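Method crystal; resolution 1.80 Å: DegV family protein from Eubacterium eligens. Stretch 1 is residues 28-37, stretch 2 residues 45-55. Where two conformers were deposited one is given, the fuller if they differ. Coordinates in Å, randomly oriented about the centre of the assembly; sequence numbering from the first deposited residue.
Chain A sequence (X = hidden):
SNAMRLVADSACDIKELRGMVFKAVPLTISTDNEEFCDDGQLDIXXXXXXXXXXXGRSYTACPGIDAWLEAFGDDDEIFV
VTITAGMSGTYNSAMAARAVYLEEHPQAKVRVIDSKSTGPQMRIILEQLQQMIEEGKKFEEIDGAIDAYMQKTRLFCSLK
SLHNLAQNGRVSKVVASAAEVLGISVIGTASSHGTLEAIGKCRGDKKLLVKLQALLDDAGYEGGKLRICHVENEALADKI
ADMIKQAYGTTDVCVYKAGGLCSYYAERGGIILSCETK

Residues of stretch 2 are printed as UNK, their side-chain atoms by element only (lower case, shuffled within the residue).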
# COMPACT_ATOMS: atom_id res chain seq x y z
N THR A 28 -5.38 -6.47 -11.05
CA THR A 28 -6.69 -6.52 -11.69
C THR A 28 -7.72 -7.01 -10.69
O THR A 28 -7.48 -7.97 -9.96
CB THR A 28 -6.67 -7.44 -12.91
OG1 THR A 28 -5.71 -6.95 -13.86
CG2 THR A 28 -8.07 -7.50 -13.56
N ILE A 29 -8.87 -6.32 -10.65
CA ILE A 29 -10.00 -6.69 -9.82
C ILE A 29 -11.03 -7.20 -10.81
O ILE A 29 -11.23 -6.58 -11.84
CB ILE A 29 -10.58 -5.47 -9.11
CG1 ILE A 29 -9.53 -4.83 -8.18
CG2 ILE A 29 -11.83 -5.86 -8.32
CD1 ILE A 29 -8.80 -3.65 -8.82
N SER A 30 -11.69 -8.31 -10.51
CA SER A 30 -12.69 -8.82 -11.44
C SER A 30 -13.93 -9.40 -10.77
O SER A 30 -13.89 -9.87 -9.64
CB SER A 30 -12.07 -9.87 -12.35
OG SER A 30 -11.66 -10.99 -11.59
N THR A 31 -15.05 -9.33 -11.50
CA THR A 31 -16.28 -10.06 -11.18
C THR A 31 -16.42 -11.11 -12.30
O THR A 31 -15.54 -11.24 -13.16
CB THR A 31 -17.51 -9.13 -11.19
OG1 THR A 31 -17.68 -8.58 -12.50
CG2 THR A 31 -17.37 -7.99 -10.16
N ASP A 32 -17.53 -11.85 -12.31
CA ASP A 32 -17.82 -12.78 -13.42
C ASP A 32 -18.04 -12.00 -14.73
O ASP A 32 -17.76 -12.52 -15.81
CB ASP A 32 -19.04 -13.66 -13.09
CG ASP A 32 -19.14 -14.90 -14.00
OD1 ASP A 32 -18.13 -15.63 -14.16
OD2 ASP A 32 -20.24 -15.16 -14.54
N ASN A 33 -18.50 -10.75 -14.61
CA ASN A 33 -18.84 -9.91 -15.78
C ASN A 33 -17.83 -8.88 -16.31
O ASN A 33 -17.97 -8.43 -17.44
CB ASN A 33 -20.11 -9.12 -15.46
CG ASN A 33 -21.35 -9.90 -15.76
OD1 ASN A 33 -21.63 -10.20 -16.92
ND2 ASN A 33 -22.10 -10.24 -14.72
N GLU A 34 -16.85 -8.46 -15.50
CA GLU A 34 -16.01 -7.33 -15.90
C GLU A 34 -14.65 -7.40 -15.20
O GLU A 34 -14.58 -7.85 -14.05
CB GLU A 34 -16.71 -6.00 -15.58
CG GLU A 34 -15.82 -4.77 -15.85
CD GLU A 34 -16.55 -3.43 -15.97
OE1 GLU A 34 -17.79 -3.37 -15.79
OE2 GLU A 34 -15.85 -2.42 -16.26
N GLU A 35 -13.60 -6.99 -15.91
CA GLU A 35 -12.25 -6.86 -15.35
C GLU A 35 -11.92 -5.39 -15.19
O GLU A 35 -12.07 -4.60 -16.13
CB GLU A 35 -11.19 -7.48 -16.27
CG GLU A 35 -10.90 -8.96 -16.04
CD GLU A 35 -9.43 -9.33 -16.32
OE1 GLU A 35 -8.74 -8.60 -17.08
OE2 GLU A 35 -8.95 -10.35 -15.76
N PHE A 36 -11.45 -5.01 -14.01
CA PHE A 36 -11.03 -3.65 -13.75
C PHE A 36 -9.53 -3.68 -13.56
O PHE A 36 -9.03 -4.30 -12.63
CB PHE A 36 -11.70 -3.09 -12.48
CG PHE A 36 -13.19 -3.12 -12.50
CD1 PHE A 36 -13.87 -4.27 -12.14
CD2 PHE A 36 -13.92 -1.99 -12.87
CE1 PHE A 36 -15.26 -4.31 -12.14
CE2 PHE A 36 -15.31 -2.02 -12.88
CZ PHE A 36 -15.99 -3.18 -12.51
N CYS A 37 -8.81 -3.03 -14.46
CA CYS A 37 -7.36 -2.99 -14.40
C CYS A 37 -6.96 -1.71 -13.64
O CYS A 37 -7.44 -0.62 -13.96
CB CYS A 37 -6.80 -2.99 -15.81
SG CYS A 37 -5.05 -2.95 -15.84
N UNK A 45 -14.62 5.25 -8.73
CA UNK A 45 -15.95 5.58 -8.21
C UNK A 45 -17.01 4.67 -8.84
O UNK A 45 -17.87 4.12 -8.15
c UNK A 45 -18.96 8.11 -6.27
c UNK A 45 -18.78 7.72 -8.42
n UNK A 45 -19.63 8.10 -7.41
n UNK A 45 -17.71 7.76 -6.52
c UNK A 45 -16.27 7.05 -8.46
c UNK A 45 -17.57 7.50 -7.86
N UNK A 46 -16.92 4.49 -10.15
CA UNK A 46 -17.79 3.57 -10.87
C UNK A 46 -17.62 2.11 -10.41
O UNK A 46 -18.60 1.38 -10.22
c UNK A 46 -18.16 0.54 -15.71
c UNK A 46 -18.24 2.62 -13.22
c UNK A 46 -18.03 2.82 -14.72
n UNK A 46 -16.96 0.19 -15.24
c UNK A 46 -17.53 3.68 -12.39
n UNK A 46 -18.67 1.75 -15.48
n UNK A 46 -18.86 -0.35 -16.40
N UNK A 47 -16.37 1.68 -10.23
CA UNK A 47 -16.11 0.32 -9.79
C UNK A 47 -16.74 0.07 -8.42
O UNK A 47 -17.36 -0.96 -8.20
c UNK A 47 -14.28 -1.38 -9.33
c UNK A 47 -12.19 -0.63 -7.33
c UNK A 47 -14.60 0.05 -9.71
se UNK A 47 -12.38 -1.62 -9.01
N UNK A 48 -16.54 1.00 -7.49
CA UNK A 48 -17.10 0.86 -6.15
C UNK A 48 -18.64 0.80 -6.20
O UNK A 48 -19.25 0.04 -5.45
c UNK A 48 -14.79 3.28 -4.14
c UNK A 48 -16.64 1.99 -5.24
c UNK A 48 -14.76 0.78 -4.11
c UNK A 48 -15.14 2.01 -4.90
N UNK A 49 -19.25 1.62 -7.06
CA UNK A 49 -20.70 1.59 -7.23
C UNK A 49 -21.15 0.23 -7.76
O UNK A 49 -22.15 -0.31 -7.31
o UNK A 49 -20.92 4.25 -6.32
c UNK A 49 -21.24 4.10 -7.52
o UNK A 49 -21.62 5.07 -8.22
c UNK A 49 -21.18 2.71 -8.18
N UNK A 50 -20.40 -0.33 -8.70
CA UNK A 50 -20.74 -1.64 -9.26
C UNK A 50 -20.64 -2.72 -8.18
O UNK A 50 -21.56 -3.54 -8.02
c UNK A 50 -19.96 -3.48 -10.80
c UNK A 50 -19.86 -2.00 -10.47
c UNK A 50 -19.31 -1.30 -12.86
c UNK A 50 -20.29 -1.19 -11.70
N UNK A 51 -19.55 -2.69 -7.42
CA UNK A 51 -19.33 -3.69 -6.39
C UNK A 51 -20.35 -3.62 -5.26
O UNK A 51 -20.79 -4.65 -4.78
c UNK A 51 -16.86 -3.99 -6.85
c UNK A 51 -15.49 -3.59 -6.36
c UNK A 51 -17.92 -3.60 -5.82
c UNK A 51 -16.92 -5.47 -7.17
N UNK A 52 -20.72 -2.42 -4.83
CA UNK A 52 -21.67 -2.27 -3.72
C UNK A 52 -23.05 -2.87 -4.01
O UNK A 52 -23.77 -3.22 -3.08
c UNK A 52 -21.80 -0.81 -3.27
o UNK A 52 -19.96 1.30 -0.88
c UNK A 52 -20.96 -0.52 -2.03
o UNK A 52 -21.37 1.79 -2.47
c UNK A 52 -20.75 0.96 -1.78
N UNK A 53 -23.41 -2.99 -5.28
CA UNK A 53 -24.68 -3.63 -5.67
C UNK A 53 -24.48 -4.94 -6.44
O UNK A 53 -25.44 -5.51 -6.95
c UNK A 53 -25.00 -2.03 -7.70
c UNK A 53 -26.40 0.02 -8.37
c UNK A 53 -25.59 -2.65 -6.44
n UNK A 53 -25.30 0.93 -8.86
c UNK A 53 -26.09 -1.46 -8.63
N UNK A 54 -23.24 -5.43 -6.51
CA UNK A 54 -22.96 -6.70 -7.16
C UNK A 54 -23.13 -7.80 -6.14
O UNK A 54 -22.55 -7.74 -5.06
c UNK A 54 -21.61 -8.53 -9.55
n UNK A 54 -20.95 -9.73 -9.71
c UNK A 54 -21.17 -7.99 -8.39
c UNK A 54 -20.15 -9.91 -8.68
n UNK A 54 -20.26 -8.88 -7.86
c UNK A 54 -21.54 -6.71 -7.71
N UNK A 55 -23.93 -8.82 -6.47
CA UNK A 55 -24.27 -9.87 -5.50
C UNK A 55 -23.27 -11.03 -5.44
O UNK A 55 -23.17 -11.71 -4.42
c UNK A 55 -28.55 -8.76 -5.76
n UNK A 55 -29.95 -8.36 -5.45
c UNK A 55 -28.13 -10.04 -5.03
c UNK A 55 -26.66 -10.03 -4.61
c UNK A 55 -25.70 -10.39 -5.75

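Stretch 1 is a β-hairpin in which Ile29 and Phe36 pair through their backbones (Ile29 N to Phe36 O, 2.8 Å; Phe36 N to Ile29 O, 2.7 Å), and stretch 2 is a helix followed by a short loop.

Position 45 carries one carbon and then a five-membered ring of three carbons and two nitrogens. That ring is an imidazole, so the residue is His45; it lies out of reach of the hairpin. At position 46 three carbons lead to a nitrogen and then to a carbon bearing two further nitrogens. The planar group approaches the carboxylate of Glu34 and the ring of Phe36, and a guanidinium identifies Arg46. Its CA-to-CB bond points sideways, but the extended chain brings its end to the hairpin, where Arg46 NH1 donates to Glu34 OE2 at 3.0 Å and Arg46 NH2 to Glu34 OE1 at 3.3 Å.

Position 47 has an unbranched chain of two carbons, a selenium and a terminal carbon, packed against Phe36 and Ile29. The selenium settles it as selenomethionine, Met47. Its CG sits over one face of the Phe36 ring, 3.6 Å from the centroid and 12° off the normal, a CH-pi contact, while Met47 SE lies 4.1 Å from Ile29 CD1.

Position 48 has four carbons forked at the second: Leu48, buried but without contact to stretch 1. Two carbons, the second carrying two oxygens, make position 49 Asp49, also out of reach. At position 50 four carbons fork at the first, with one arm two carbons long, near Phe36 and Glu34. Branching at CB defines Ile50, whose CD1 meets the edge of the Phe36 ring, 3.8 Å from Phe36 CZ.

Position 51 again shows four carbons forked at the second, this time close to the methyl group of Thr31. It is Leu51, with CD2 3.9 Å from Thr31 CG2. Position 52 has three carbons, the third bearing two oxygens, and is Glu52; position 53, four carbons in a row ending in nitrogen, is Lys53. Neither reaches the hairpin. Position 54 repeats the pattern of one carbon and a five-membered ring with two nitrogens, now beneath Thr31 as His54. Thr31 CG2 lies over its face, 3.8 Å from the ring centroid and 17° off the normal. Position 55, four carbons ending in nitrogen, is Lys55, which makes no contact.

The contact buries 438 Å² in all, and the helix runs roughly antiparallel to strand 35-37, at 149°. Phe36 is its centre: Met47 covers a face and Ile50 meets the edge, so the ring is held by apolar packing. Beside it, the paired hydrogen bonds between Arg46 and Glu34 form a salt bridge that joins opposite charges. Farther along, Thr31 divides its roles: OG1 accepts from Asn33 N at 3.1 Å within the turn, leaving the methyl to pack against Leu51 and His54.

Stretch 2, residues 45-55: HRMLDILEKHK
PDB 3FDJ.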